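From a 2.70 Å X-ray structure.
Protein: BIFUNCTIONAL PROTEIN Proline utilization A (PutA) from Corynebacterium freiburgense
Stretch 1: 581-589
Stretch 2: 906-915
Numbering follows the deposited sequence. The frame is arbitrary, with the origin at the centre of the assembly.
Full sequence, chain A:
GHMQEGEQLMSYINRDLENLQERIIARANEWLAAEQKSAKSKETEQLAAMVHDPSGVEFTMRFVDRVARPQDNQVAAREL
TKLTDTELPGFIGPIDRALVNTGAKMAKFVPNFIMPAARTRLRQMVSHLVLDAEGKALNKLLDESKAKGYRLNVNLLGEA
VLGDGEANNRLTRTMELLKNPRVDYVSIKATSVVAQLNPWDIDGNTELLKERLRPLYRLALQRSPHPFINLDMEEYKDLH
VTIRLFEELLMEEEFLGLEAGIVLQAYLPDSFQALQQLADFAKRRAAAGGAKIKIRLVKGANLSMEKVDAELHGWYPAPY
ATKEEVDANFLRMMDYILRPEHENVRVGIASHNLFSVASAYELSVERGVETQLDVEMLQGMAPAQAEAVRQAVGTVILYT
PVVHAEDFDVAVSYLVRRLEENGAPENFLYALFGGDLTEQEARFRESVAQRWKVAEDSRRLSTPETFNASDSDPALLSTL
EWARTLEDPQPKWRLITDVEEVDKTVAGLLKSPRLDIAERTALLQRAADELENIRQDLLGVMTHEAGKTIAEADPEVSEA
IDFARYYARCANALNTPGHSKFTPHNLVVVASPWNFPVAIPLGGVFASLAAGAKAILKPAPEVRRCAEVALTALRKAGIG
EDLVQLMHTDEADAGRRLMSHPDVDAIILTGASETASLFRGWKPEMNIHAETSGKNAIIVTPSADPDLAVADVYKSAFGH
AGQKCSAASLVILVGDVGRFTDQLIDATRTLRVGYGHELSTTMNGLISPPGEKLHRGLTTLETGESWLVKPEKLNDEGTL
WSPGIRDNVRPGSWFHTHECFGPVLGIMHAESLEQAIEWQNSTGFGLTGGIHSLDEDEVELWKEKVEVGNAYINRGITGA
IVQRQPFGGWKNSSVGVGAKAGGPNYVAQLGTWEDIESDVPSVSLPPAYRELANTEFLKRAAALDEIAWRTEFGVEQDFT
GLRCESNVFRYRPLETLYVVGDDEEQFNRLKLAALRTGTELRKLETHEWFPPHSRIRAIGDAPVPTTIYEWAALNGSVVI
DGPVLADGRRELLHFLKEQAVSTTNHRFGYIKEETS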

# COMPACT_ATOMS: atom_id res chain seq x y z
N LYS A 581 -15.68 -33.23 -10.82
CA LYS A 581 -15.69 -32.58 -12.13
C LYS A 581 -16.56 -31.34 -12.07
O LYS A 581 -17.68 -31.36 -11.54
CB LYS A 581 -16.19 -33.53 -13.24
CG LYS A 581 -16.19 -32.88 -14.63
CD LYS A 581 -16.66 -33.78 -15.78
CE LYS A 581 -18.12 -34.17 -15.69
NZ LYS A 581 -18.58 -34.90 -16.91
N PHE A 582 -16.06 -30.26 -12.67
CA PHE A 582 -16.73 -28.96 -12.63
C PHE A 582 -17.53 -28.74 -13.92
O PHE A 582 -17.08 -29.11 -15.00
CB PHE A 582 -15.71 -27.84 -12.43
CG PHE A 582 -16.26 -26.46 -12.48
CD1 PHE A 582 -16.97 -25.93 -11.38
CD2 PHE A 582 -16.04 -25.64 -13.59
CE1 PHE A 582 -17.45 -24.63 -11.39
CE2 PHE A 582 -16.52 -24.34 -13.61
CZ PHE A 582 -17.23 -23.83 -12.50
N THR A 583 -18.73 -28.20 -13.77
CA THR A 583 -19.56 -27.81 -14.91
C THR A 583 -19.96 -26.36 -14.73
O THR A 583 -20.70 -26.04 -13.77
CB THR A 583 -20.79 -28.71 -15.02
OG1 THR A 583 -20.34 -30.06 -15.18
CG2 THR A 583 -21.66 -28.30 -16.21
N PRO A 584 -19.50 -25.46 -15.59
CA PRO A 584 -19.81 -24.03 -15.40
C PRO A 584 -21.27 -23.70 -15.63
O PRO A 584 -21.99 -24.38 -16.36
CB PRO A 584 -18.94 -23.34 -16.45
CG PRO A 584 -18.68 -24.39 -17.51
CD PRO A 584 -18.58 -25.69 -16.71
N HIS A 585 -21.69 -22.63 -14.97
CA HIS A 585 -22.89 -21.88 -15.30
C HIS A 585 -22.87 -21.48 -16.78
O HIS A 585 -21.80 -21.39 -17.39
CB HIS A 585 -22.98 -20.61 -14.44
CG HIS A 585 -23.17 -20.85 -12.98
ND1 HIS A 585 -22.71 -19.97 -12.02
CD2 HIS A 585 -23.81 -21.84 -12.31
CE1 HIS A 585 -23.03 -20.42 -10.82
NE2 HIS A 585 -23.70 -21.55 -10.97
N ASN A 586 -24.03 -21.18 -17.35
CA ASN A 586 -24.09 -20.61 -18.68
C ASN A 586 -23.98 -19.09 -18.70
O ASN A 586 -23.37 -18.53 -19.63
CB ASN A 586 -25.37 -21.07 -19.36
CG ASN A 586 -25.37 -22.56 -19.61
OD1 ASN A 586 -24.30 -23.15 -19.83
ND2 ASN A 586 -26.54 -23.18 -19.58
N LEU A 587 -24.52 -18.41 -17.68
CA LEU A 587 -24.66 -16.96 -17.69
C LEU A 587 -24.56 -16.44 -16.26
O LEU A 587 -25.28 -16.91 -15.38
CB LEU A 587 -26.00 -16.53 -18.31
CG LEU A 587 -26.45 -15.07 -18.37
CD1 LEU A 587 -25.47 -14.13 -19.08
CD2 LEU A 587 -27.81 -15.01 -19.03
N VAL A 588 -23.66 -15.48 -16.04
CA VAL A 588 -23.55 -14.77 -14.77
C VAL A 588 -23.83 -13.29 -15.00
O VAL A 588 -23.37 -12.71 -15.99
CB VAL A 588 -22.16 -14.96 -14.14
CG1 VAL A 588 -22.03 -14.07 -12.92
CG2 VAL A 588 -21.93 -16.43 -13.80
N VAL A 589 -24.56 -12.66 -14.07
CA VAL A 589 -24.78 -11.22 -14.08
C VAL A 589 -23.89 -10.58 -13.02
O VAL A 589 -23.84 -11.05 -11.87
CB VAL A 589 -26.26 -10.89 -13.85
CG1 VAL A 589 -26.44 -9.36 -13.58
CG2 VAL A 589 -27.07 -11.34 -15.02
N TYR A 906 -12.54 -18.85 -6.00
CA TYR A 906 -13.58 -17.94 -6.46
C TYR A 906 -14.18 -18.40 -7.79
O TYR A 906 -15.39 -18.57 -7.91
CB TYR A 906 -12.98 -16.53 -6.57
CG TYR A 906 -13.99 -15.45 -6.79
CD1 TYR A 906 -14.71 -14.92 -5.73
CD2 TYR A 906 -14.24 -14.96 -8.08
CE1 TYR A 906 -15.67 -13.92 -5.95
CE2 TYR A 906 -15.19 -13.97 -8.31
CZ TYR A 906 -15.90 -13.45 -7.24
OH TYR A 906 -16.83 -12.47 -7.46
N VAL A 907 -13.35 -18.58 -8.81
CA VAL A 907 -13.84 -19.10 -10.08
C VAL A 907 -14.66 -20.38 -9.88
O VAL A 907 -15.74 -20.54 -10.45
CB VAL A 907 -12.67 -19.34 -11.04
CG1 VAL A 907 -13.14 -20.19 -12.20
CG2 VAL A 907 -12.08 -18.00 -11.51
N ALA A 908 -14.16 -21.30 -9.04
CA ALA A 908 -14.82 -22.59 -8.85
C ALA A 908 -16.24 -22.50 -8.30
O ALA A 908 -16.96 -23.51 -8.33
CB ALA A 908 -13.96 -23.47 -7.93
N GLN A 909 -16.68 -21.33 -7.79
CA GLN A 909 -18.07 -21.18 -7.36
C GLN A 909 -19.03 -21.00 -8.52
O GLN A 909 -20.24 -21.17 -8.34
CB GLN A 909 -18.25 -19.99 -6.42
CG GLN A 909 -17.47 -20.06 -5.15
CD GLN A 909 -17.77 -18.90 -4.22
OE1 GLN A 909 -17.74 -19.05 -3.00
NE2 GLN A 909 -18.04 -17.73 -4.80
N LEU A 910 -18.53 -20.62 -9.69
CA LEU A 910 -19.42 -20.21 -10.77
C LEU A 910 -19.86 -21.41 -11.60
O LEU A 910 -19.80 -21.45 -12.83
CB LEU A 910 -18.76 -19.13 -11.62
CG LEU A 910 -18.50 -17.85 -10.79
CD1 LEU A 910 -18.01 -16.72 -11.65
CD2 LEU A 910 -19.75 -17.41 -9.98
N GLY A 911 -20.32 -22.42 -10.88
CA GLY A 911 -20.76 -23.64 -11.53
C GLY A 911 -21.18 -24.64 -10.48
O GLY A 911 -21.50 -24.28 -9.34
N THR A 912 -21.14 -25.91 -10.86
CA THR A 912 -21.54 -26.97 -9.95
C THR A 912 -20.54 -28.10 -10.07
O THR A 912 -19.97 -28.31 -11.14
CB THR A 912 -22.94 -27.47 -10.27
OG1 THR A 912 -23.06 -27.66 -11.69
CG2 THR A 912 -23.98 -26.45 -9.80
N TRP A 913 -20.33 -28.83 -8.97
CA TRP A 913 -19.38 -29.94 -8.92
C TRP A 913 -20.11 -31.25 -8.68
O TRP A 913 -21.14 -31.30 -7.99
CB TRP A 913 -18.33 -29.73 -7.81
CG TRP A 913 -17.36 -28.62 -8.09
CD1 TRP A 913 -17.57 -27.30 -7.90
CD2 TRP A 913 -16.04 -28.75 -8.64
NE1 TRP A 913 -16.46 -26.58 -8.28
CE2 TRP A 913 -15.51 -27.44 -8.75
CE3 TRP A 913 -15.26 -29.83 -9.08
CZ2 TRP A 913 -14.23 -27.19 -9.26
CZ3 TRP A 913 -13.99 -29.58 -9.57
CH2 TRP A 913 -13.49 -28.27 -9.66
N GLU A 914 -19.55 -32.33 -9.24
CA GLU A 914 -20.10 -33.67 -9.05
C GLU A 914 -18.98 -34.65 -8.76
O GLU A 914 -17.88 -34.53 -9.30
CB GLU A 914 -20.87 -34.13 -10.29
CG GLU A 914 -20.02 -34.30 -11.56
CD GLU A 914 -20.84 -34.74 -12.77
OE1 GLU A 914 -21.83 -35.49 -12.60
OE2 GLU A 914 -20.52 -34.33 -13.90
N ASP A 915 -19.26 -35.64 -7.91
CA ASP A 915 -18.31 -36.74 -7.75
C ASP A 915 -18.11 -37.49 -9.07
O ASP A 915 -19.04 -37.62 -9.88
CB ASP A 915 -18.80 -37.69 -6.65
CG ASP A 915 -18.53 -37.19 -5.25
OD1 ASP A 915 -17.43 -36.67 -4.99
OD2 ASP A 915 -19.42 -37.30 -4.38

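The two stretches, more than 300 residues apart in sequence, form a short antiparallel β-ladder, strand 581-584 against strand 911-915, with one aromatic face and one polar face. K581 pairs with E914 (K581 N to E914 O, 3.0 Å; E914 N to K581 O, 3.1 Å) and T583 with T912 (T583 N to T912 O and T912 N to T583 O, both 2.9 Å). P584 has no amide hydrogen to donate, but it faces G911 at a non-hydrogen-bonded position, where none is required; one residue on, H585 N reaches L910 O at 3.1 Å.

On one face, F582 CB sits 3.5 Å from the centroid of the W913 six-membered ring, almost on its normal. The indole is anchored within its own stretch by a hydrogen bond from W913 NE1 to A908 O (3.1 Å). The phenyl ring reaches over the turn, bringing F582 CE1 within 3.5 Å of G911 CA. Glycine suits this site: an ideal CB would clash with F582 CZ, T583 O and P584 CA. The buried imidazole of H585 lies with its face over G911 CA. Beyond it, V588 CG2 just touches L910 CD1 (4.5 Å).

The opposite, more exposed face carries K581, T583, T912 and E914, with a long salt bridge between K581 NZ and E914 OE2 (3.6 Å). In all, 640 Å² is buried, both sides summed.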